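Local coordinates for pyruvate carboxylase protein (Rhizobium etli, PDB 2QF7) that is a four-chain biotin-dependent carboxylase whose long polypeptide combines an ATP-grasp module, an eight-stranded TIM-type barrel and a biotin-carrier module, at residues V923-S928 with Q949-K954; Q884-I889 with G900-M905; A339-G342 with G347-N350. One frame throughout, in Å; residues are numbered along the deposited sequence.

Contact 1. Residues V923-S928 with Q949-K954; sequences VSFPES and QKKALK
The contact between F925 and the pair K951–A952 is a small apolar packing of a loop against a helix. It lies in the helical part of the conserved carboxylase domain, where the loop entering helix 927-934 meets the last turn of helix 946-953. No direct hydrogen bond crosses it, and the contact rests on the F925 ring, whose CD2 comes to 3.6 Å from A952 CA. A952 CB lies over one face, 3.8 Å from the ring centroid and 15° off the normal, a clear CH-pi geometry displaced toward the rim. CG1 of V923, from the same loop, sits above the centre of the opposite face, 3.8 Å from the plane. The ring is thus sandwiched between two aliphatic groups from the two segments, while K951 CG touches CE2 near the ring plane, at 3.9 Å. With CG of F925 beside the backbone N (chi1 -74°), the ring is carried across to the helix.

K951 is extended and crosses V923 at about a right angle, with NZ 3.7 Å from V923 CG2. This approach is plain packing; the hydrogen bonds of NZ go to the carbonyl oxygens of V916, S918 and R921. One water bridges the backbones, donating to A952 O at 3.0 Å and accepting a weak bond from F925 N. Elsewhere F925 touches M902 of helix 895-909 and V930 of helix 927-934. P926 occupies the N-cap position of helix 927-934, and K954 leaves helix 946-953 with positive phi, placing the contact between a helix start and a helix end. The F925 ring, layered between V923 CG1 and A952 CB, thus packs the loop before helix 927-934 on helix 946-953 in the helical region of the conserved carboxylase domain.

Contact 2. Residues Q884-I889 with G900-M905; sequences QMFGDI and GDMALM
The F886 ring carries the methyl CE of M885 over one face, 4.2 Å above the plane and displaced toward the rim, while M902 approaches its far end obliquely. M902 CG is the atom of that side chain nearest the ring, 3.9 Å from F886 CZ. The M902 sulfur stands 5.4 Å from the ring centroid and 63° off the normal, which makes a Met-aromatic contact of oblique type; M902 was deposited in two conformers, so the sulfur's place is less certain than the ring's.

M885 completes the trio. Its chain runs straight from the helix and turns only at the last bond (chi3 75°), which brings CE back toward the phenyl ring and to 3.7 Å from M902 CG, the two methionines crossing at about a right angle. Helix 872-885 ends here in a Schellman motif: G887 has positive phi, and G887 N to Q884 O, 2.9 Å, is one of its two bonds back into the last turn.

All three side chains are buried. M885 also packs on V913, V916 and V917 of helix 913-917, and M902 on V916 and on A882, so the end of helix 872-885 meets the middle of helix 895-909 with helix 913-917 packing against both.

Contact 3. Residues A339-G342 with G347-N350; sequences AAIG and GVPN
The backbones of 339-342 and 347-350 draw together at G342 and N350, whose CA atoms are 4.3 Å apart, and a single bond, G342 N to V348 O at 2.9 Å, joins them. This is a short loop closure in the link between helix 328-336 and strand 359-369, at the ATP-grasp part of the carboxylase, neither segment forming regular helix or strand. The bond is moderately bent, with an N-H...O angle of 146°, and the donor is tilted 33° from the carbonyl plane of V348.

Beside that bond lies the apolar half. I341 CG2 touches V348 CG1 at 3.7 Å. In both residues the touching methyl lies opposite the backbone N (chi1 of V348 is -171°), and the two side chains meet at a slant. Both are buried, and both also pack on V241, so the pair packs the loop against strand 240-252; V348 further touches A331 of helix 328-336, and the I341 N is hydrogen-bonded to D235 OD2. I341 CG2 also reaches P349 O at 3.8 Å. That carbonyl oxygen is buried here and has no hydrogen-bond partner in the model, a polar atom facing an aliphatic neighbour.

N350 closes the other end by packing, its amide set against the glycine. G342 has positive phi, a conformation natural to glycine, and its lack of a side chain is what allows so near an approach: N350 OD1 rests 3.2 Å from G342 CA.

From the N terminus, contact 3 comes first and closes the four-residue turn 343-346 in the ATP-grasp region, between helix 328-336 and strand 359-369. Far along the chain, contact 2 closes the ten residues 890-899, and contact 1 then closes the twenty residues 929-948, which include most of helix 927-934. The three follow in series; none crosses or encloses another. Contacts 1 and 2 share the conserved carboxylase domain, with centres about 12 Å apart, and they touch: S928 OG and D901 OD2, 2.6 Å apart, probably hydrogen-bond, tying helix 927-934 to helix 895-909. Contact 3 lies on the opposite side of the chain's centre, its own centre about 106 Å from that of contact 1 and 105 Å from that of contact 2.

Contact 1. Residues V923-S928 with Q949-K954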
loop_
_atom_site.group_PDB
_atom_site.type_symbol
_atom_site.label_atom_id
_atom_site.label_comp_id
_atom_site.label_asym_id
_atom_site.label_seq_id
_atom_site.Cartn_x
_atom_site.Cartn_y
_atom_site.Cartn_z
ATOM N N VAL A 923 -26.888 -44.829 -16.739
ATOM C CA VAL A 923 -26.159 -43.652 -17.174
ATOM C C VAL A 923 -27.055 -42.465 -16.868
ATOM O O VAL A 923 -28.253 -42.513 -17.143
ATOM C CB VAL A 923 -25.854 -43.694 -18.711
ATOM C CG1 VAL A 923 -25.252 -42.388 -19.180
ATOM C CG2 VAL A 923 -24.959 -44.850 -19.074
ATOM N N SER A 924 -26.481 -41.423 -16.279
ATOM C CA SER A 924 -27.173 -40.151 -16.130
ATOM C C SER A 924 -26.746 -39.253 -17.270
ATOM O O SER A 924 -25.669 -38.659 -17.240
ATOM C CB SER A 924 -26.890 -39.502 -14.767
ATOM O OG SER A 924 -25.603 -38.920 -14.725
ATOM N N PHE A 925 -27.579 -39.174 -18.299
ATOM C CA PHE A 925 -27.207 -38.441 -19.517
ATOM C C PHE A 925 -27.109 -36.951 -19.255
ATOM O O PHE A 925 -27.790 -36.448 -18.387
ATOM C CB PHE A 925 -28.206 -38.731 -20.619
ATOM C CG PHE A 925 -28.067 -40.110 -21.211
ATOM C CD1 PHE A 925 -27.320 -40.306 -22.372
ATOM C CD2 PHE A 925 -28.707 -41.203 -20.630
ATOM C CE1 PHE A 925 -27.210 -41.600 -22.935
ATOM C CE2 PHE A 925 -28.591 -42.492 -21.177
ATOM C CZ PHE A 925 -27.839 -42.679 -22.343
ATOM N N PRO A 926 -26.224 -36.242 -19.971
ATOM C CA PRO A 926 -26.204 -34.786 -19.849
ATOM C C PRO A 926 -27.587 -34.234 -20.246
ATOM O O PRO A 926 -28.246 -34.829 -21.126
ATOM C CB PRO A 926 -25.145 -34.364 -20.884
ATOM C CG PRO A 926 -24.278 -35.585 -21.073
ATOM C CD PRO A 926 -25.206 -36.751 -20.911
ATOM N N GLU A 927 -28.019 -33.141 -19.612
ATOM C CA GLU A 927 -29.302 -32.448 -19.882
ATOM C C GLU A 927 -29.473 -32.096 -21.344
ATOM O O GLU A 927 -30.598 -32.090 -21.896
ATOM C CB GLU A 927 -29.341 -31.125 -19.089
ATOM C CG GLU A 927 -30.728 -30.461 -18.916
ATOM C CD GLU A 927 -31.174 -29.558 -20.078
ATOM O OE1 GLU A 927 -30.318 -29.049 -20.853
ATOM O OE2 GLU A 927 -32.410 -29.349 -20.203
ATOM N N SER A 928 -28.355 -31.715 -21.979
ATOM C CA SER A 928 -28.390 -31.320 -23.371
ATOM C C SER A 928 -28.749 -32.519 -24.254
ATOM O O SER A 928 -29.402 -32.362 -25.277
ATOM C CB SER A 928 -27.044 -30.717 -23.824
ATOM O OG SER A 928 -26.040 -31.706 -23.699
ATOM N N GLN A 949 -32.740 -43.181 -27.182
ATOM C CA GLN A 949 -33.711 -42.179 -26.750
ATOM C C GLN A 949 -34.545 -42.697 -25.560
ATOM O O GLN A 949 -34.721 -41.991 -24.567
ATOM C CB GLN A 949 -34.567 -41.700 -27.947
ATOM C CG GLN A 949 -35.920 -41.060 -27.670
ATOM C CD GLN A 949 -36.698 -40.917 -28.972
ATOM O OE1 GLN A 949 -37.229 -41.891 -29.495
ATOM N NE2 GLN A 949 -36.722 -39.714 -29.517
ATOM N N LYS A 950 -34.997 -43.941 -25.642
ATOM C CA LYS A 950 -35.758 -44.549 -24.544
ATOM C C LYS A 950 -34.954 -44.567 -23.247
ATOM O O LYS A 950 -35.467 -44.197 -22.177
ATOM C CB LYS A 950 -36.191 -45.984 -24.895
ATOM C CG LYS A 950 -37.353 -46.506 -24.054
ATOM C CD LYS A 950 -37.707 -47.987 -24.399
ATOM C CE LYS A 950 -39.138 -48.302 -23.935
ATOM N NZ LYS A 950 -39.574 -49.749 -24.044
ATOM N N LYS A 951 -33.700 -45.014 -23.327
ATOM C CA LYS A 951 -32.856 -45.074 -22.135
ATOM C C LYS A 951 -32.695 -43.701 -21.495
ATOM O O LYS A 951 -32.913 -43.547 -20.285
ATOM C CB LYS A 951 -31.484 -45.661 -22.445
ATOM C CG LYS A 951 -30.623 -45.845 -21.198
ATOM C CD LYS A 951 -29.420 -46.661 -21.506
ATOM C CE LYS A 951 -28.419 -46.583 -20.372
ATOM N NZ LYS A 951 -27.193 -47.345 -20.733
ATOM N N ALA A 952 -32.334 -42.719 -22.321
ATOM C CA ALA A 952 -32.046 -41.355 -21.871
ATOM C C ALA A 952 -33.255 -40.607 -21.308
ATOM O O ALA A 952 -33.109 -39.825 -20.369
ATOM C CB ALA A 952 -31.439 -40.556 -22.995
ATOM N N LEU A 953 -34.441 -40.839 -21.874
ATOM C CA LEU A 953 -35.616 -40.063 -21.473
ATOM C C LEU A 953 -36.254 -40.529 -20.156
ATOM O O LEU A 953 -37.101 -39.834 -19.587
ATOM C CB LEU A 953 -36.636 -40.022 -22.595
ATOM C CG LEU A 953 -36.233 -39.074 -23.735
ATOM C CD1 LEU A 953 -37.212 -39.155 -24.884
ATOM C CD2 LEU A 953 -36.140 -37.644 -23.249
ATOM N N LYS A 954 -35.880 -41.727 -19.708
ATOM C CA LYS A 954 -36.343 -42.269 -18.416
ATOM C C LYS A 954 -37.853 -42.067 -18.221
ATOM O O LYS A 954 -38.309 -41.627 -17.155
ATOM C CB LYS A 954 -35.551 -41.672 -17.237
ATOM C CG LYS A 954 -34.017 -41.829 -17.310
ATOM C CD LYS A 954 -33.318 -41.375 -16.006
HETATM O O HOH W 1 -30.916 -39.759 -18.361
#

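Contact 2. Residues Q884-I889 with G900-M905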
loop_
_atom_site.group_PDB
_atom_site.type_symbol
_atom_site.label_atom_id
_atom_site.label_comp_id
_atom_site.label_asym_id
_atom_site.label_seq_id
_atom_site.Cartn_x
_atom_site.Cartn_y
_atom_site.Cartn_z
ATOM N N GLN A 884 -21.847 -40.947 -34.282
ATOM C CA GLN A 884 -22.430 -42.128 -34.923
ATOM C C GLN A 884 -23.539 -42.732 -34.058
ATOM O O GLN A 884 -24.565 -43.197 -34.569
ATOM C CB GLN A 884 -21.361 -43.210 -35.207
ATOM C CG GLN A 884 -20.331 -42.862 -36.332
ATOM C CD GLN A 884 -20.955 -42.611 -37.712
ATOM O OE1 GLN A 884 -22.016 -43.154 -38.062
ATOM N NE2 GLN A 884 -20.303 -41.757 -38.492
ATOM N N MET A 885 -23.340 -42.729 -32.746
ATOM C CA MET A 885 -24.362 -43.207 -31.793
ATOM C C MET A 885 -25.707 -42.461 -31.923
ATOM O O MET A 885 -26.777 -43.072 -31.814
ATOM C CB MET A 885 -23.837 -43.124 -30.357
ATOM C CG MET A 885 -24.870 -43.540 -29.317
ATOM S SD MET A 885 -24.204 -43.392 -27.662
ATOM C CE MET A 885 -24.272 -41.625 -27.470
ATOM N N PHE A 886 -25.637 -41.145 -32.116
ATOM C CA PHE A 886 -26.809 -40.287 -32.356
ATOM C C PHE A 886 -27.404 -40.469 -33.752
ATOM O O PHE A 886 -28.456 -39.897 -34.060
ATOM C CB PHE A 886 -26.440 -38.808 -32.126
ATOM C CG PHE A 886 -26.207 -38.455 -30.677
ATOM C CD1 PHE A 886 -27.195 -38.703 -29.724
ATOM C CD2 PHE A 886 -25.019 -37.837 -30.268
ATOM C CE1 PHE A 886 -27.004 -38.387 -28.378
ATOM C CE2 PHE A 886 -24.818 -37.484 -28.932
ATOM C CZ PHE A 886 -25.835 -37.786 -27.974
ATOM N N GLY A 887 -26.755 -41.287 -34.589
ATOM C CA GLY A 887 -27.292 -41.616 -35.911
ATOM C C GLY A 887 -26.524 -40.950 -37.049
ATOM O O GLY A 887 -26.920 -41.104 -38.231
ATOM N N ASP A 888 -25.423 -40.252 -36.709
ATOM C CA ASP A 888 -24.587 -39.491 -37.648
ATOM C C ASP A 888 -25.329 -38.214 -38.043
ATOM O O ASP A 888 -26.171 -38.204 -38.952
ATOM C CB ASP A 888 -24.140 -40.328 -38.877
ATOM C CG ASP A 888 -23.046 -39.632 -39.692
ATOM O OD1 ASP A 888 -22.625 -38.495 -39.309
ATOM O OD2 ASP A 888 -22.614 -40.215 -40.722
ATOM N N ILE A 889 -25.094 -37.153 -37.278
ATOM C CA ILE A 889 -25.922 -35.982 -37.380
ATOM C C ILE A 889 -25.099 -34.754 -37.773
ATOM O O ILE A 889 -23.863 -34.735 -37.675
ATOM C CB ILE A 889 -26.653 -35.679 -36.057
ATOM C CG1 ILE A 889 -25.650 -35.491 -34.898
ATOM C CG2 ILE A 889 -27.699 -36.776 -35.731
ATOM C CD1 ILE A 889 -26.224 -34.793 -33.663
ATOM N N GLY A 900 -20.574 -32.748 -27.787
ATOM C CA GLY A 900 -19.466 -32.412 -26.886
ATOM C C GLY A 900 -19.709 -32.900 -25.470
ATOM O O GLY A 900 -18.840 -33.549 -24.853
ATOM N N ASP A 901 -20.891 -32.607 -24.946
ATOM C CA ASP A 901 -21.278 -33.051 -23.593
ATOM C C ASP A 901 -21.226 -34.559 -23.499
ATOM O O ASP A 901 -20.772 -35.145 -22.498
ATOM C CB ASP A 901 -22.699 -32.569 -23.277
ATOM C CG ASP A 901 -22.749 -31.096 -22.976
ATOM O OD1 ASP A 901 -21.653 -30.512 -22.798
ATOM O OD2 ASP A 901 -23.862 -30.508 -22.940
ATOM N N MET A 902 -21.722 -35.224 -24.533
ATOM C CA MET A 902 -21.745 -36.684 -24.518
ATOM C C MET A 902 -20.336 -37.270 -24.488
ATOM O O MET A 902 -20.066 -38.192 -23.731
ATOM C CB MET A 902 -22.495 -37.216 -25.738
ATOM C CG MET A 902 -22.907 -38.677 -25.628
ATOM S SD MET A 902 -24.134 -39.025 -24.336
ATOM C CE MET A 902 -23.185 -40.053 -23.188
ATOM N N ALA A 903 -19.464 -36.745 -25.354
ATOM C CA ALA A 903 -18.051 -37.155 -25.451
ATOM C C ALA A 903 -17.296 -36.958 -24.137
ATOM O O ALA A 903 -16.542 -37.812 -23.747
ATOM C CB ALA A 903 -17.358 -36.383 -26.551
ATOM N N LEU A 904 -17.451 -35.787 -23.516
ATOM C CA LEU A 904 -16.841 -35.537 -22.198
ATOM C C LEU A 904 -17.275 -36.512 -21.159
ATOM O O LEU A 904 -16.451 -37.009 -20.378
ATOM C CB LEU A 904 -17.091 -34.091 -21.722
ATOM C CG LEU A 904 -16.495 -32.964 -22.578
ATOM C CD1 LEU A 904 -17.118 -31.620 -22.140
ATOM C CD2 LEU A 904 -14.968 -32.912 -22.505
ATOM N N MET A 905 -18.567 -36.849 -21.140
ATOM C CA MET A 905 -19.038 -37.844 -20.181
ATOM C C MET A 905 -18.509 -39.233 -20.468
ATOM O O MET A 905 -18.172 -40.021 -19.560
ATOM C CB MET A 905 -20.570 -37.908 -20.185
ATOM C CG MET A 905 -21.070 -39.092 -19.402
ATOM S SD MET A 905 -22.850 -39.074 -19.188
ATOM C CE MET A 905 -22.958 -37.535 -18.211
#

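Contact 3. Residues A339-G342 with G347-N350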
loop_
_atom_site.group_PDB
_atom_site.type_symbol
_atom_site.label_atom_id
_atom_site.label_comp_id
_atom_site.label_asym_id
_atom_site.label_seq_id
_atom_site.Cartn_x
_atom_site.Cartn_y
_atom_site.Cartn_z
ATOM N N ALA A 339 -21.189 66.682 -2.085
ATOM C CA ALA A 339 -21.281 67.120 -3.480
ATOM C C ALA A 339 -22.724 67.416 -3.883
ATOM O O ALA A 339 -23.675 66.844 -3.330
ATOM C CB ALA A 339 -20.688 66.039 -4.438
ATOM N N ALA A 340 -22.873 68.311 -4.852
ATOM C CA ALA A 340 -24.164 68.622 -5.440
ATOM C C ALA A 340 -24.417 67.792 -6.726
ATOM O O ALA A 340 -23.562 67.757 -7.639
ATOM C CB ALA A 340 -24.254 70.114 -5.755
ATOM N N ILE A 341 -25.583 67.147 -6.779
ATOM C CA ILE A 341 -26.036 66.417 -7.978
ATOM C C ILE A 341 -26.080 67.453 -9.097
ATOM O O ILE A 341 -26.525 68.577 -8.880
ATOM C CB ILE A 341 -27.459 65.804 -7.763
ATOM C CG1 ILE A 341 -27.385 64.574 -6.865
ATOM C CG2 ILE A 341 -28.145 65.440 -9.114
ATOM C CD1 ILE A 341 -28.748 64.184 -6.314
ATOM N N GLY A 342 -25.543 67.089 -10.255
ATOM C CA GLY A 342 -25.477 67.985 -11.399
ATOM C C GLY A 342 -24.047 68.406 -11.689
ATOM O O GLY A 342 -23.739 68.816 -12.802
ATOM N N GLY A 347 -20.681 62.765 -9.481
ATOM C CA GLY A 347 -20.798 61.522 -10.233
ATOM C C GLY A 347 -22.207 61.368 -10.788
ATOM O O GLY A 347 -22.564 60.306 -11.341
ATOM N N VAL A 348 -23.029 62.419 -10.604
ATOM C CA VAL A 348 -24.426 62.388 -11.027
ATOM C C VAL A 348 -24.768 63.573 -11.960
ATOM O O VAL A 348 -24.544 64.738 -11.600
ATOM C CB VAL A 348 -25.407 62.426 -9.823
ATOM C CG1 VAL A 348 -26.861 62.177 -10.295
ATOM C CG2 VAL A 348 -25.007 61.436 -8.750
ATOM N N PRO A 349 -25.309 63.270 -13.160
ATOM C CA PRO A 349 -25.825 64.257 -14.127
ATOM C C PRO A 349 -27.090 64.977 -13.630
ATOM O O PRO A 349 -27.815 64.432 -12.785
ATOM C CB PRO A 349 -26.174 63.382 -15.351
ATOM C CG PRO A 349 -25.373 62.090 -15.163
ATOM C CD PRO A 349 -25.400 61.883 -13.688
ATOM N N ASN A 350 -27.352 66.190 -14.138
ATOM C CA ASN A 350 -28.672 66.789 -13.973
ATOM C C ASN A 350 -29.714 65.878 -14.622
ATOM O O ASN A 350 -29.369 65.094 -15.518
ATOM C CB ASN A 350 -28.737 68.177 -14.598
ATOM C CG ASN A 350 -28.013 69.225 -13.759
ATOM O OD1 ASN A 350 -28.211 69.317 -12.537
ATOM N ND2 ASN A 350 -27.196 70.040 -14.417
#